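Local coordinates for protein possible TctC subunit of the Tripartite Tricarboxylate Transport(TTT) Family (Rhodopseudomonas palustris, PDB 6HKE) that binds malate as a periplasmic receptor and probably delivers this C4-dicarboxylate to a tripartite tricarboxylate transporter for uptake, at residues D191-A196 / D216-D221; P198-R201 / K206-V209. The protein carries 2 engineered substitutions. One frame throughout, in Å; residues are numbered along the deposited sequence.

Contact 1. Residues D191-A196 / D216-D221; sequences DQIVNA and DPVVPD. With MLT (D-malate), chain D; LMR ((2S)-2-hydroxybutanedioic acid), chain E.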
loop_
_atom_site.group_PDB
_atom_site.type_symbol
_atom_site.label_atom_id
_atom_site.label_comp_id
_atom_site.label_asym_id
_atom_site.label_seq_id
_atom_site.Cartn_x
_atom_site.Cartn_y
_atom_site.Cartn_z
ATOM N N ASP A 191 1.018 -3.317 8.319
ATOM C CA ASP A 191 1.006 -3.885 6.949
ATOM C C ASP A 191 -0.416 -3.851 6.364
ATOM O O ASP A 191 -1.389 -3.882 7.100
ATOM C CB ASP A 191 1.650 -5.268 6.957
ATOM C CG ASP A 191 2.169 -5.758 5.607
ATOM O OD1 ASP A 191 2.176 -4.964 4.646
ATOM O OD2 ASP A 191 2.558 -6.952 5.527
ATOM N N GLN A 192 -0.482 -3.771 5.045
ATOM C CA GLN A 192 -1.703 -3.961 4.235
ATOM C C GLN A 192 -2.246 -5.383 4.456
ATOM O O GLN A 192 -1.464 -6.358 4.506
ATOM C CB GLN A 192 -1.350 -3.634 2.782
ATOM C CG GLN A 192 -1.176 -2.138 2.559
ATOM C CD GLN A 192 -0.366 -1.822 1.334
ATOM O OE1 GLN A 192 -0.925 -1.587 0.263
ATOM N NE2 GLN A 192 0.954 -1.865 1.480
ATOM N N ILE A 193 -3.566 -5.490 4.571
ATOM C CA ILE A 193 -4.272 -6.743 4.937
ATOM C C ILE A 193 -3.930 -7.857 3.934
ATOM O O ILE A 193 -3.776 -8.999 4.399
ATOM C CB ILE A 193 -5.787 -6.469 5.079
ATOM C CG1 ILE A 193 -6.510 -7.649 5.724
ATOM C CG2 ILE A 193 -6.411 -6.085 3.756
ATOM C CD1 ILE A 193 -7.906 -7.326 6.178
ATOM N N VAL A 194 -3.819 -7.575 2.629
ATOM C CA VAL A 194 -3.534 -8.638 1.611
ATOM C C VAL A 194 -2.183 -9.294 1.900
ATOM O O VAL A 194 -2.063 -10.471 1.677
ATOM C CB VAL A 194 -3.594 -8.163 0.145
ATOM C CG1 VAL A 194 -4.990 -7.723 -0.237
ATOM C CG2 VAL A 194 -2.587 -7.080 -0.150
ATOM N N ASN A 195 -1.197 -8.565 2.395
ATOM C CA ASN A 195 0.081 -9.201 2.791
ATOM C C ASN A 195 -0.101 -10.000 4.084
ATOM O O ASN A 195 0.474 -11.099 4.172
ATOM C CB ASN A 195 1.194 -8.187 3.011
ATOM C CG ASN A 195 2.553 -8.832 2.872
ATOM O OD1 ASN A 195 2.753 -9.675 1.998
ATOM N ND2 ASN A 195 3.484 -8.432 3.721
ATOM N N ALA A 196 -0.843 -9.464 5.053
ATOM C CA ALA A 196 -0.891 -9.988 6.437
ATOM C C ALA A 196 -1.721 -11.283 6.498
ATOM O O ALA A 196 -1.416 -12.146 7.347
ATOM C CB ALA A 196 -1.449 -8.935 7.355
ATOM N N ASP A 216 -12.843 -6.028 9.839
ATOM C CA ASP A 216 -12.868 -6.612 8.480
ATOM C C ASP A 216 -13.342 -8.062 8.595
ATOM O O ASP A 216 -12.816 -8.836 9.374
ATOM C CB ASP A 216 -11.512 -6.438 7.807
ATOM C CG ASP A 216 -11.562 -6.559 6.297
ATOM O OD1 ASP A 216 -11.971 -7.640 5.811
ATOM O OD2 ASP A 216 -11.173 -5.581 5.615
ATOM N N PRO A 217 -14.353 -8.488 7.816
ATOM C CA PRO A 217 -14.821 -9.867 7.894
ATOM C C PRO A 217 -13.793 -10.956 7.520
ATOM O O PRO A 217 -14.029 -12.051 7.913
ATOM C CB PRO A 217 -16.061 -9.903 6.980
ATOM C CG PRO A 217 -16.049 -8.623 6.177
ATOM C CD PRO A 217 -15.126 -7.653 6.884
ATOM N N VAL A 218 -12.669 -10.662 6.852
ATOM C CA VAL A 218 -11.608 -11.692 6.618
ATOM C C VAL A 218 -10.721 -11.821 7.862
ATOM O O VAL A 218 -9.949 -12.803 7.920
ATOM C CB VAL A 218 -10.728 -11.430 5.377
ATOM C CG1 VAL A 218 -11.554 -11.157 4.132
ATOM C CG2 VAL A 218 -9.729 -10.320 5.623
ATOM N N VAL A 219 -10.759 -10.853 8.789
ATOM C CA VAL A 219 -10.034 -10.972 10.090
ATOM C C VAL A 219 -10.958 -10.480 11.195
ATOM O O VAL A 219 -10.662 -9.510 11.890
ATOM C CB VAL A 219 -8.676 -10.245 10.065
ATOM C CG1 VAL A 219 -7.716 -10.926 9.105
ATOM C CG2 VAL A 219 -8.791 -8.766 9.736
ATOM N N PRO A 220 -12.102 -11.162 11.418
ATOM C CA PRO A 220 -13.159 -10.607 12.254
ATOM C C PRO A 220 -12.827 -10.592 13.756
ATOM O O PRO A 220 -13.477 -9.839 14.460
ATOM C CB PRO A 220 -14.379 -11.490 11.918
ATOM C CG PRO A 220 -13.780 -12.814 11.491
ATOM C CD PRO A 220 -12.435 -12.488 10.874
ATOM N N ASP A 221 -11.815 -11.351 14.194
ATOM C CA ASP A 221 -11.389 -11.444 15.623
ATOM C C ASP A 221 -10.359 -10.339 15.964
ATOM O O ASP A 221 -9.966 -10.230 17.134
ATOM C CB ASP A 221 -10.959 -12.883 15.956
ATOM C CG ASP A 221 -12.102 -13.790 16.443
ATOM O OD1 ASP A 221 -13.268 -13.315 16.504
ATOM O OD2 ASP A 221 -11.824 -14.959 16.809
HETATM C C1 MLT D . 4.374 -0.498 1.412
HETATM O O1 MLT D . 3.992 0.658 1.125
HETATM O O2 MLT D . 4.614 -0.810 2.601
HETATM C C2 MLT D . 4.579 -1.491 0.291
HETATM O O3 MLT D . 3.494 -1.639 -0.648
HETATM C C3 MLT D . 4.761 -2.887 0.807
HETATM C C4 MLT D . 4.998 -3.692 -0.445
HETATM O O4 MLT D . 4.177 -3.623 -1.400
HETATM O O5 MLT D . 6.048 -4.367 -0.464
HETATM C C1 LMR E . 4.340 -0.613 1.713
HETATM O O1A LMR E . 4.485 0.391 0.997
HETATM O O1B LMR E . 4.318 -0.591 2.973
HETATM C C2 LMR E . 4.156 -1.965 1.005
HETATM O O2 LMR E . 3.156 -1.968 -0.007
HETATM C C3 LMR E . 5.447 -2.472 0.357
HETATM C C4 LMR E . 5.063 -3.639 -0.536
HETATM O O4A LMR E . 5.489 -4.768 -0.228
HETATM O O4B LMR E . 4.303 -3.424 -1.513
#
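I193 carries this contact mainly through its CD1 methyl: CD1 lies 3.5 Å from V218 CG2 and 3.9 Å from V219 CG2, and it also meets the carboxylate end of D216, with D216 CG at 3.7 Å. The torsions explain the reach. CG1 stands opposite the backbone N (chi1 -169°) and CD1 continues the extended line (chi2 167°), putting CD1 farthest out from the first turn of the helix, while CG2 takes the crowded position between N and carbonyl carbon. V218 and V219 each offer the CG2 branch. On the receiving side, D216 to V219 form a type I beta turn, closed by V219 N to D216 O at 2.9 Å, and an Asx turn is superposed on it: the anti lone pair of D216 OD1 accepts V218 N at 3.3 Å along an almost straight line (173°). This bond fixes the carboxylate beside V218, leaving its carbon and OD2 against the isoleucine methyl. With an alanine in place of D216, V218 N would probably lose its side-chain acceptor and the carboxylate flank of I193 CD1 would be gone, making the turn less firmly set. M111 of strand 102-118 also packs on I193. At the strand-to-helix junction, Q192 occupies the N-cap position and faces the ligand pocket of this periplasmic binding protein. Its NE2 donates to O2 of the S-malate model at 2.7 Å, whereas the bond to O3 of the overlapping D-malate model is weak. D191 braces the same junction: its OD2 receives N195 ND2 at 2.5 Å, so short that the exact length is doubtful, and its OD1 is bonded to T174 OG1, tying the helix start to a further residue of the malate site.

Contact 2. Residues P198-R201 / K206-V209; sequences PALR and KAYV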
loop_
_atom_site.group_PDB
_atom_site.type_symbol
_atom_site.label_atom_id
_atom_site.label_comp_id
_atom_site.label_asym_id
_atom_site.label_seq_id
_atom_site.Cartn_x
_atom_site.Cartn_y
_atom_site.Cartn_z
ATOM N N PRO A 198 -2.423 -14.209 4.763
ATOM C CA PRO A 198 -1.889 -15.567 4.661
ATOM C C PRO A 198 -1.007 -15.963 5.859
ATOM O O PRO A 198 -1.074 -17.102 6.268
ATOM C CB PRO A 198 -1.085 -15.559 3.347
ATOM C CG PRO A 198 -1.639 -14.373 2.564
ATOM C CD PRO A 198 -2.033 -13.367 3.621
ATOM N N ALA A 199 -0.224 -15.035 6.411
ATOM C CA ALA A 199 0.629 -15.275 7.595
ATOM C C ALA A 199 -0.242 -15.523 8.840
ATOM O O ALA A 199 0.094 -16.458 9.616
ATOM C CB ALA A 199 1.569 -14.115 7.801
ATOM N N LEU A 200 -1.306 -14.726 9.029
ATOM C CA LEU A 200 -2.278 -14.861 10.153
ATOM C C LEU A 200 -2.981 -16.218 10.047
ATOM O O LEU A 200 -3.084 -16.918 11.064
ATOM C CB LEU A 200 -3.306 -13.720 10.113
ATOM C CG LEU A 200 -2.756 -12.320 10.395
ATOM C CD1 LEU A 200 -3.804 -11.251 10.113
ATOM C CD2 LEU A 200 -2.262 -12.207 11.833
ATOM N N ARG A 201 -3.438 -16.568 8.847
ATOM C CA ARG A 201 -4.170 -17.832 8.559
ATOM C C ARG A 201 -3.271 -19.052 8.814
ATOM O O ARG A 201 -3.826 -20.123 9.082
ATOM C CB ARG A 201 -4.730 -17.818 7.130
ATOM C CG ARG A 201 -6.080 -17.123 7.013
ATOM C CD ARG A 201 -6.471 -16.957 5.556
ATOM N NE ARG A 201 -7.758 -16.301 5.334
ATOM C CZ ARG A 201 -8.217 -15.929 4.129
ATOM N NH1 ARG A 201 -7.483 -16.130 3.040
ATOM N NH2 ARG A 201 -9.405 -15.352 4.015
ATOM N N LYS A 206 0.829 -12.232 14.550
ATOM C CA LYS A 206 -0.436 -11.814 15.190
ATOM C C LYS A 206 -0.704 -10.343 14.866
ATOM O O LYS A 206 0.269 -9.605 14.580
ATOM C CB LYS A 206 -0.398 -12.111 16.691
ATOM C CG LYS A 206 0.798 -11.584 17.454
ATOM C CD LYS A 206 0.798 -12.080 18.872
ATOM C CE LYS A 206 1.722 -11.292 19.774
ATOM N NZ LYS A 206 1.528 -11.664 21.196
ATOM N N ALA A 207 -1.993 -9.987 14.822
ATOM C CA ALA A 207 -2.519 -8.615 14.665
ATOM C C ALA A 207 -2.937 -8.122 16.048
ATOM O O ALA A 207 -3.480 -8.922 16.779
ATOM C CB ALA A 207 -3.699 -8.621 13.725
ATOM N N TYR A 208 -2.656 -6.871 16.402
ATOM C CA TYR A 208 -3.207 -6.227 17.615
ATOM C C TYR A 208 -4.480 -5.480 17.225
ATOM O O TYR A 208 -5.522 -5.761 17.818
ATOM C CB TYR A 208 -2.149 -5.347 18.273
ATOM C CG TYR A 208 -1.128 -6.140 19.044
ATOM C CD1 TYR A 208 -1.343 -6.452 20.374
ATOM C CD2 TYR A 208 0.033 -6.606 18.447
ATOM C CE1 TYR A 208 -0.415 -7.176 21.102
ATOM C CE2 TYR A 208 0.966 -7.341 19.160
ATOM C CZ TYR A 208 0.740 -7.633 20.494
ATOM O OH TYR A 208 1.651 -8.351 21.222
ATOM N N VAL A 209 -4.412 -4.599 16.222
ATOM C CA VAL A 209 -5.594 -3.796 15.795
ATOM C C VAL A 209 -5.597 -3.660 14.273
ATOM O O VAL A 209 -4.579 -3.949 13.640
ATOM C CB VAL A 209 -5.653 -2.434 16.506
ATOM C CG1 VAL A 209 -5.950 -2.621 17.980
ATOM C CG2 VAL A 209 -4.388 -1.615 16.320
#
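K206 NZ is hydrogen-bonded to the carbonyl oxygen of F121 and, weakly, to that of P123. The lysine chain is extended beyond CG to reach them, and its CB points away from the helix, so this residue meets L200 with its backbone alone. The contact is one of van der Waals packing: L200 CD2 sits 3.8 Å from K206 CA and 3.7 Å from A207 N, resting on the strand backbone where the two residues join. The methyl of A207 is a little farther, with its CB 4.3 Å from L200 CD2. L200 CG stands opposite the carbonyl carbon (chi1 -67°), and the second torsion (chi2 171°) carries CD1 on as the extended branch, leaving CD2 as the one that meets the strand. The CA atoms of L200 and K206, 6.2 Å apart, are the closest such pair across the two segments, and CD2 makes the nearest approach from L200 to the strand. V205, the residue before K206, also touches the L200 side chain, and A207 packs on L116 and V222. Backbone bonds join K206 to A117 and Y208 to L115, fastening this strand to strand 102-118. Strands 188-192 and 205-210 both run antiparallel to 102-118, hence parallel to each other, and helix 193-201 connects them: a beta-alpha-beta crossover spanning the intervening long strand, consistent with the sheet order of a type II periplasmic binding protein.

The two contacts have their centres 7 Å apart and share helix 193-201: contact 1 uses its beginning, contact 2 its end. Along the chain the order is 191-196, 198-201, 206-209, 216-221, so both halves of contact 2 fall between those of contact 1. They meet directly where V219 CG1 lies 4.1 Å from L200 CD1, and V219 also touches V197, placing the 216-221 turn against the same helix. Strands 188-192 (contact 1) and 205-210 (contact 2) both pair antiparallel with strand 102-118 of one sheet. Contact 1 thus joins the helix start, next to the malate pocket, to the turn, while contact 2 holds the helix end, farther from the pocket, against strand 205-210.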